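Local coordinates for Vlm2 (Streptomyces tsusimaensis, PDB 6ECB), which is a non-ribosomal peptide synthetase for the depsipeptide valinomycin, represented here by its thioesterase domain, which probably releases the finished product from the assembly line, at residues L57-G63 with V285-D290; I135-T139 with D272-L277. Numbering follows the deposited sequence.

Contact 1 of 2, residues L57-G63 with V285-D290; sequences LARHLKG and VAQLLD
In the alpha/beta-hydrolase fold, the helix that follows an early strand can lie beside the last helix of the domain on one face of the central sheet, and residues 57-63 with 285-290 illustrate how such a pair is joined. Helix 55-60 belongs to the beta-alpha-beta crossover between strands 40-44 and 67-71. It runs to H60, and L61 (phi/psi -67/135) breaks the helical path, turning the chain to run alongside helix 281-293, in the same direction as its 286-290 turn; residues 285-290 are helical throughout. The register sets L61 CA 5.1 Å from A286 CA and G63 CA 4.9 Å from D290 CA; together the segments bury 360 Å². At the start of the second segment, V285 CG1 meets L57 CD1 at 4.1 Å. One residue on, small A286 directs its CB toward the other segment and lets the chains come close: CB is 3.6 Å from H60 CB, 4.0 Å from L57 CD1 and 3.8 Å from L61 CD2. The H60 imidazole turns back to its own helix, ND1 bonding to the carbonyl of E56. A turn later L289 continues the apolar strip, its CB 3.9 Å from L61 CD2 (rotamer mt) and its CD2 4.3 Å from L57 CD2 (rotamer tp). D290 (chi1 m) then spreads its carboxylate over consecutive amides beyond the helix end: K62 N donates to OD2 at 2.9 Å, and G63 N makes a weak bond to OD1 at 2.8 Å. A water donates to D290 OD2 (2.7 Å) and H60 O (2.8 Å), and accepts from K62 NZ at 3.0 Å.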
ATOM      1  N   LEU A  57      -9.173  -5.628   0.467  1.00 20.55           N
ATOM      2  CA  LEU A  57      -9.562  -4.780   1.581  1.00 19.16           C
ATOM      3  C   LEU A  57     -10.687  -3.854   1.161  1.00 20.14           C
ATOM      4  O   LEU A  57     -11.715  -3.744   1.842  1.00 19.08           O
ATOM      5  CB  LEU A  57      -8.354  -3.976   2.080  1.00 17.09           C
ATOM      6  CG  LEU A  57      -8.651  -2.980   3.192  1.00 16.91           C
ATOM      7  CD1 LEU A  57      -9.202  -3.639   4.446  1.00 19.81           C
ATOM      8  CD2 LEU A  57      -7.397  -2.162   3.523  1.00 20.01           C
ATOM      9  N   ALA A  58     -10.524  -3.212   0.014  1.00 19.43           N
ATOM     10  CA  ALA A  58     -11.536  -2.277  -0.461  1.00 21.21           C
ATOM     11  C   ALA A  58     -12.878  -2.962  -0.651  1.00 24.21           C
ATOM     12  O   ALA A  58     -13.923  -2.366  -0.366  1.00 24.99           O
ATOM     13  CB  ALA A  58     -11.085  -1.633  -1.767  1.00 22.79           C
ATOM     14  N   ARG A  59     -12.876  -4.232  -1.107  1.00 20.54           N
ATOM     15  CA  ARG A  59     -14.130  -4.929  -1.321  1.00 21.22           C
ATOM     16  C   ARG A  59     -14.820  -5.292  -0.015  1.00 22.71           C
ATOM     17  O   ARG A  59     -16.032  -5.521  -0.023  1.00 23.07           O
ATOM     18  CB  ARG A  59     -13.914  -6.210  -2.140  1.00 24.46           C
ATOM     19  CG  ARG A  59     -13.609  -5.956  -3.607  1.00 33.59           C
ATOM     20  CD  ARG A  59     -14.130  -7.132  -4.436  1.00 78.52           C
ATOM     21  NE  ARG A  59     -13.556  -8.373  -3.939  1.00 73.42           N
ATOM     22  CZ  ARG A  59     -14.035  -9.587  -4.175  1.00 52.77           C
ATOM     23  NH1 ARG A  59     -13.410 -10.636  -3.664  1.00 54.97           N
ATOM     24  NH2 ARG A  59     -15.121  -9.766  -4.919  1.00 70.20           N
ATOM     25  N   HIS A  60     -14.075  -5.393   1.082  1.00 21.80           N
ATOM     26  CA  HIS A  60     -14.658  -5.799   2.353  1.00 20.50           C
ATOM     27  C   HIS A  60     -15.115  -4.622   3.213  1.00 21.08           C
ATOM     28  O   HIS A  60     -15.963  -4.813   4.104  1.00 24.06           O
ATOM     29  CB  HIS A  60     -13.646  -6.630   3.147  1.00 20.81           C
ATOM     30  CG  HIS A  60     -13.536  -8.054   2.677  1.00 21.01           C
ATOM     31  ND1 HIS A  60     -12.768  -8.423   1.598  1.00 21.44           N
ATOM     32  CD2 HIS A  60     -14.088  -9.192   3.150  1.00 22.07           C
ATOM     33  CE1 HIS A  60     -12.852  -9.732   1.422  1.00 21.93           C
ATOM     34  NE2 HIS A  60     -13.645 -10.222   2.353  1.00 24.91           N
ATOM     35  N   LEU A  61     -14.602  -3.427   2.958  1.00 22.43           N
ATOM     36  CA  LEU A  61     -15.000  -2.263   3.739  1.00 19.24           C
ATOM     37  C   LEU A  61     -16.453  -1.917   3.495  1.00 25.35           C
ATOM     38  O   LEU A  61     -16.930  -1.902   2.356  1.00 27.80           O
ATOM     39  CB  LEU A  61     -14.120  -1.065   3.371  1.00 18.27           C
ATOM     40  CG  LEU A  61     -12.671  -1.198   3.788  1.00 18.50           C
ATOM     41  CD1 LEU A  61     -11.820  -0.106   3.086  1.00 21.19           C
ATOM     42  CD2 LEU A  61     -12.484  -1.115   5.294  1.00 20.98           C
ATOM     43  N   LYS A  62     -17.159  -1.636   4.581  1.00 23.81           N
ATOM     44  CA  LYS A  62     -18.555  -1.252   4.516  1.00 23.37           C
ATOM     45  C   LYS A  62     -18.815   0.162   4.998  1.00 31.11           C
ATOM     46  O   LYS A  62     -19.909   0.686   4.757  1.00 29.59           O
ATOM     47  CB  LYS A  62     -19.401  -2.224   5.348  1.00 27.38           C
ATOM     48  CG  LYS A  62     -19.348  -3.643   4.798  1.00 40.56           C
ATOM     49  CD  LYS A  62     -20.376  -4.577   5.444  1.00 50.32           C
ATOM     50  CE  LYS A  62     -19.746  -5.895   5.893  1.00 70.92           C
ATOM     51  NZ  LYS A  62     -18.813  -5.716   7.060  1.00 84.38           N
ATOM     52  N   GLY A  63     -17.861   0.783   5.670  1.00 24.33           N
ATOM     53  CA  GLY A  63     -18.104   2.058   6.316  1.00 27.48           C
ATOM     54  C   GLY A  63     -17.515   3.245   5.588  1.00 24.51           C
ATOM     55  O   GLY A  63     -17.413   4.337   6.165  1.00 24.79           O
ATOM     56  N   VAL A 285      -9.754  -7.152   9.378  1.00 21.76           N
ATOM     57  CA  VAL A 285      -9.077  -5.869   9.226  1.00 21.11           C
ATOM     58  C   VAL A 285     -10.067  -4.810   8.766  1.00 23.68           C
ATOM     59  O   VAL A 285     -10.124  -3.706   9.317  1.00 21.60           O
ATOM     60  CB  VAL A 285      -7.914  -5.992   8.232  1.00 21.07           C
ATOM     61  CG1 VAL A 285      -7.284  -4.637   7.968  1.00 20.04           C
ATOM     62  CG2 VAL A 285      -6.880  -6.988   8.744  1.00 21.16           C
ATOM     63  N   ALA A 286     -10.874  -5.143   7.755  1.00 22.05           N
ATOM     64  CA  ALA A 286     -11.879  -4.214   7.245  1.00 20.99           C
ATOM     65  C   ALA A 286     -12.886  -3.832   8.324  1.00 21.22           C
ATOM     66  O   ALA A 286     -13.254  -2.658   8.448  1.00 21.37           O
ATOM     67  CB  ALA A 286     -12.613  -4.838   6.037  1.00 23.51           C
ATOM     68  N   GLN A 287     -13.366  -4.813   9.100  1.00 21.10           N
ATOM     69  CA  GLN A 287     -14.320  -4.534  10.168  1.00 22.98           C
ATOM     70  C   GLN A 287     -13.741  -3.544  11.168  1.00 23.31           C
ATOM     71  O   GLN A 287     -14.450  -2.657  11.660  1.00 23.82           O
ATOM     72  CB  GLN A 287     -14.710  -5.846  10.856  1.00 28.26           C
ATOM     73  CG  GLN A 287     -15.600  -5.713  12.060  1.00 47.40           C
ATOM     74  CD  GLN A 287     -16.121  -7.074  12.532  1.00 72.20           C
ATOM     75  OE1 GLN A 287     -16.649  -7.864  11.734  1.00 58.04           O
ATOM     76  NE2 GLN A 287     -15.960  -7.357  13.826  1.00 75.15           N
ATOM     77  N   LEU A 288     -12.447  -3.681  11.478  1.00 22.40           N
ATOM     78  CA  LEU A 288     -11.804  -2.791  12.439  1.00 24.96           C
ATOM     79  C   LEU A 288     -11.562  -1.402  11.855  1.00 23.82           C
ATOM     80  O   LEU A 288     -11.699  -0.395  12.571  1.00 22.48           O
ATOM     81  CB  LEU A 288     -10.501  -3.433  12.926  1.00 24.86           C
ATOM     82  CG  LEU A 288     -10.758  -4.598  13.883  1.00 31.24           C
ATOM     83  CD1 LEU A 288      -9.538  -5.490  14.050  1.00 31.71           C
ATOM     84  CD2 LEU A 288     -11.203  -4.077  15.224  1.00 34.14           C
ATOM     85  N   LEU A 289     -11.180  -1.309  10.576  1.00 20.53           N
ATOM     86  CA  LEU A 289     -11.104   0.010   9.939  1.00 20.60           C
ATOM     87  C   LEU A 289     -12.470   0.674   9.928  1.00 21.26           C
ATOM     88  O   LEU A 289     -12.594   1.879  10.191  1.00 21.56           O
ATOM     89  CB  LEU A 289     -10.595  -0.084   8.498  1.00 20.55           C
ATOM     90  CG  LEU A 289      -9.153   0.244   8.200  1.00 24.88           C
ATOM     91  CD1 LEU A 289      -8.273  -0.789   8.871  1.00 30.51           C
ATOM     92  CD2 LEU A 289      -8.919   0.255   6.684  1.00 26.83           C
ATOM     93  N   ASP A 290     -13.509  -0.097   9.614  1.00 21.65           N
ATOM     94  CA  ASP A 290     -14.860   0.449   9.646  1.00 21.81           C
ATOM     95  C   ASP A 290     -15.183   0.990  11.030  1.00 24.42           C
ATOM     96  O   ASP A 290     -15.717   2.097  11.174  1.00 24.27           O
ATOM     97  CB  ASP A 290     -15.891  -0.615   9.278  1.00 24.52           C
ATOM     98  CG  ASP A 290     -15.987  -0.892   7.791  1.00 25.21           C
ATOM     99  OD1 ASP A 290     -15.529  -0.091   6.963  1.00 24.71           O
ATOM    100  OD2 ASP A 290     -16.585  -1.955   7.453  1.00 23.88           O
TER
HETATM  101  O   HOH W   1     -16.101  -4.565   6.887  1.00 29.04           O

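Contact 2 of 2, residues I135-T139 with D272-L277; sequences IILDT and DHATML
The probable active site of the thioesterase domain holds this contact, in which residues 135-139 supply the carboxylate and residues 272-277 the histidine of a pattern consistent with a Ser-His-Asp triad. Strand 134-137 ends at L137; D138 adopts a left-handed conformation (phi/psi 59/41) and points its CB toward the other segment, its CA 6.5 Å from that of H273. With chi1 near 180° in both residues, H273 ND1 donates to D138 OD2 at 3.0 Å, the carboxylate oxygen lying near the plane of the imidazole at its edge. D138 OD1 accepts from T242 N and H245 NE2, fixing the acid's orientation. The arrangement follows the alpha/beta-hydrolase fold, where acid and histidine ride on loops beyond the strands, the acid bonding the histidine, which reaches the serine of a nucleophile elbow, here probably S111. The histidine loop is shaped by an Asx motif: D272 OD1 accepts from T275 N at 3.2 Å, while D272 N donates to T275 OG1 at 3.1 Å, leading into the 3-10 turn 275-277. Alongside this pair, M276 (chi1 p) brings SD to 3.4 Å from D138 CB and CE to 4.0 Å from L137 CB, and L277 CD2 lies 4.3 Å from L137 CD1.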
ATOM      1  N   ILE A 135      -4.018   6.510   7.867  1.00 15.19           N
ATOM      2  CA  ILE A 135      -4.208   5.113   8.222  1.00 16.00           C
ATOM      3  C   ILE A 135      -2.933   4.363   7.846  1.00 15.68           C
ATOM      4  O   ILE A 135      -2.603   4.229   6.657  1.00 16.63           O
ATOM      5  CB  ILE A 135      -5.432   4.524   7.513  1.00 17.85           C
ATOM      6  CG1 ILE A 135      -6.689   5.237   8.010  1.00 18.65           C
ATOM      7  CG2 ILE A 135      -5.492   2.987   7.666  1.00 17.63           C
ATOM      8  CD1 ILE A 135      -7.960   4.873   7.248  1.00 23.83           C
ATOM      9  N   ILE A 136      -2.230   3.848   8.852  1.00 16.33           N
ATOM     10  CA  ILE A 136      -1.026   3.046   8.656  1.00 16.43           C
ATOM     11  C   ILE A 136      -1.396   1.579   8.841  1.00 16.55           C
ATOM     12  O   ILE A 136      -1.915   1.169   9.893  1.00 18.20           O
ATOM     13  CB  ILE A 136       0.096   3.451   9.625  1.00 15.05           C
ATOM     14  CG1 ILE A 136       0.577   4.881   9.340  1.00 15.10           C
ATOM     15  CG2 ILE A 136       1.242   2.417   9.563  1.00 16.99           C
ATOM     16  CD1 ILE A 136       1.190   5.088   7.973  1.00 17.48           C
ATOM     17  N   LEU A 137      -1.095   0.767   7.827  1.00 16.51           N
ATOM     18  CA  LEU A 137      -1.372  -0.664   7.877  1.00 15.66           C
ATOM     19  C   LEU A 137      -0.060  -1.407   8.137  1.00 16.65           C
ATOM     20  O   LEU A 137       0.737  -1.654   7.225  1.00 18.31           O
ATOM     21  CB  LEU A 137      -2.035  -1.125   6.588  1.00 17.65           C
ATOM     22  CG  LEU A 137      -3.391  -0.481   6.300  1.00 17.41           C
ATOM     23  CD1 LEU A 137      -3.897  -1.006   4.954  1.00 19.06           C
ATOM     24  CD2 LEU A 137      -4.409  -0.744   7.393  1.00 20.99           C
ATOM     25  N   ASP A 138       0.170  -1.694   9.413  1.00 19.45           N
ATOM     26  CA  ASP A 138       1.138  -2.676   9.887  1.00 21.46           C
ATOM     27  C   ASP A 138       2.586  -2.419   9.459  1.00 20.38           C
ATOM     28  O   ASP A 138       3.323  -3.362   9.150  1.00 23.81           O
ATOM     29  CB  ASP A 138       0.701  -4.089   9.450  1.00 22.50           C
ATOM     30  CG  ASP A 138       1.360  -5.159  10.267  1.00 28.32           C
ATOM     31  OD1 ASP A 138       1.471  -4.966  11.500  1.00 22.90           O
ATOM     32  OD2 ASP A 138       1.733  -6.200   9.693  1.00 28.12           O
ATOM     33  N   THR A 139       3.037  -1.155   9.490  1.00 18.93           N
ATOM     34  CA  THR A 139       4.455  -0.885   9.379  1.00 19.67           C
ATOM     35  C   THR A 139       4.828   0.132  10.449  1.00 18.13           C
ATOM     36  O   THR A 139       4.097   1.108  10.635  1.00 18.06           O
ATOM     37  CB  THR A 139       4.908  -0.335   7.995  1.00 26.32           C
ATOM     38  OG1 THR A 139       6.331  -0.176   7.999  1.00 27.62           O
ATOM     39  CG2 THR A 139       4.340   0.978   7.685  1.00 27.01           C
ATOM     40  N   ASP A 272      -0.733 -11.842   9.741  1.00 29.65           N
ATOM     41  CA  ASP A 272       0.605 -11.267   9.812  1.00 37.23           C
ATOM     42  C   ASP A 272       0.798 -10.304   8.647  1.00 35.97           C
ATOM     43  O   ASP A 272      -0.157  -9.997   7.930  1.00 29.37           O
ATOM     44  CB  ASP A 272       1.674 -12.358   9.845  1.00 55.61           C
ATOM     45  CG  ASP A 272       1.669 -13.223   8.615  1.00 50.24           C
ATOM     46  OD1 ASP A 272       1.560 -12.666   7.495  1.00 49.25           O
ATOM     47  OD2 ASP A 272       1.799 -14.458   8.777  1.00 72.19           O
ATOM     48  N   HIS A 273       2.024  -9.812   8.442  1.00 27.26           N
ATOM     49  CA  HIS A 273       2.198  -8.631   7.607  1.00 28.65           C
ATOM     50  C   HIS A 273       1.695  -8.873   6.188  1.00 24.34           C
ATOM     51  O   HIS A 273       1.132  -7.966   5.554  1.00 30.95           O
ATOM     52  CB  HIS A 273       3.674  -8.217   7.580  1.00 29.52           C
ATOM     53  CG  HIS A 273       3.932  -6.916   6.875  1.00 30.44           C
ATOM     54  ND1 HIS A 273       3.472  -5.709   7.353  1.00 29.28           N
ATOM     55  CD2 HIS A 273       4.613  -6.631   5.738  1.00 34.07           C
ATOM     56  CE1 HIS A 273       3.847  -4.738   6.539  1.00 30.65           C
ATOM     57  NE2 HIS A 273       4.549  -5.267   5.556  1.00 29.48           N
ATOM     58  N   ALA A 274       1.938 -10.068   5.656  1.00 32.83           N
ATOM     59  CA  ALA A 274       1.494 -10.413   4.308  1.00 48.68           C
ATOM     60  C   ALA A 274       0.018 -10.813   4.277  1.00 55.86           C
ATOM     61  O   ALA A 274      -0.753 -10.336   3.432  1.00 56.70           O
ATOM     62  CB  ALA A 274       2.355 -11.554   3.767  1.00 59.21           C
ATOM     63  N   THR A 275      -0.404 -11.659   5.204  1.00 37.59           N
ATOM     64  CA  THR A 275      -1.738 -12.246   5.099  1.00 30.89           C
ATOM     65  C   THR A 275      -2.852 -11.344   5.614  1.00 24.95           C
ATOM     66  O   THR A 275      -4.037 -11.667   5.409  1.00 25.92           O
ATOM     67  CB  THR A 275      -1.783 -13.564   5.857  1.00 31.90           C
ATOM     68  OG1 THR A 275      -1.757 -13.316   7.270  1.00 29.78           O
ATOM     69  CG2 THR A 275      -0.626 -14.452   5.465  1.00 63.48           C
ATOM     70  N   MET A 276      -2.524 -10.227   6.270  1.00 24.06           N
ATOM     71  CA  MET A 276      -3.580  -9.355   6.765  1.00 22.54           C
ATOM     72  C   MET A 276      -4.405  -8.755   5.628  1.00 23.85           C
ATOM     73  O   MET A 276      -5.548  -8.356   5.866  1.00 23.20           O
ATOM     74  CB  MET A 276      -3.002  -8.212   7.609  1.00 20.49           C
ATOM     75  CG  MET A 276      -1.933  -7.446   6.859  1.00 22.48           C
ATOM     76  SD  MET A 276      -1.566  -5.860   7.614  1.00 24.93           S
ATOM     77  CE  MET A 276      -3.017  -4.929   7.203  1.00 24.27           C
ATOM     78  N   LEU A 277      -3.855  -8.659   4.416  1.00 19.38           N
ATOM     79  CA  LEU A 277      -4.587  -8.036   3.312  1.00 18.55           C
ATOM     80  C   LEU A 277      -5.324  -9.067   2.463  1.00 21.82           C
ATOM     81  O   LEU A 277      -5.880  -8.696   1.426  1.00 22.40           O
ATOM     82  CB  LEU A 277      -3.654  -7.221   2.416  1.00 20.02           C
ATOM     83  CG  LEU A 277      -3.141  -5.944   3.088  1.00 22.37           C
ATOM     84  CD1 LEU A 277      -2.167  -5.250   2.126  1.00 28.07           C
ATOM     85  CD2 LEU A 277      -4.305  -5.033   3.455  1.00 24.30           C
TER

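In the fold
The two contacts lie about 13 Å apart, centre to centre, in one thioesterase domain, and along the chain contact 2 is nested inside the loop that contact 1 closes. Residues 272-277 precede helix 281-293, which carries 285-290, so the loop with the probably catalytic histidine leads, after three residues, into the helix of contact 1. Leucines of both contacts meet over the sheet: L57 CD2 is 4.0 Å from L137 CD1 and 4.2 Å from L277 CD2, and L289 CD1 is 4.1 Å from L137 CD2; V285 CG2 also packs 3.5 Å from M276 O. Apolar packing against strand 134-137 thus runs on from the flanking helices to the probable catalytic loops.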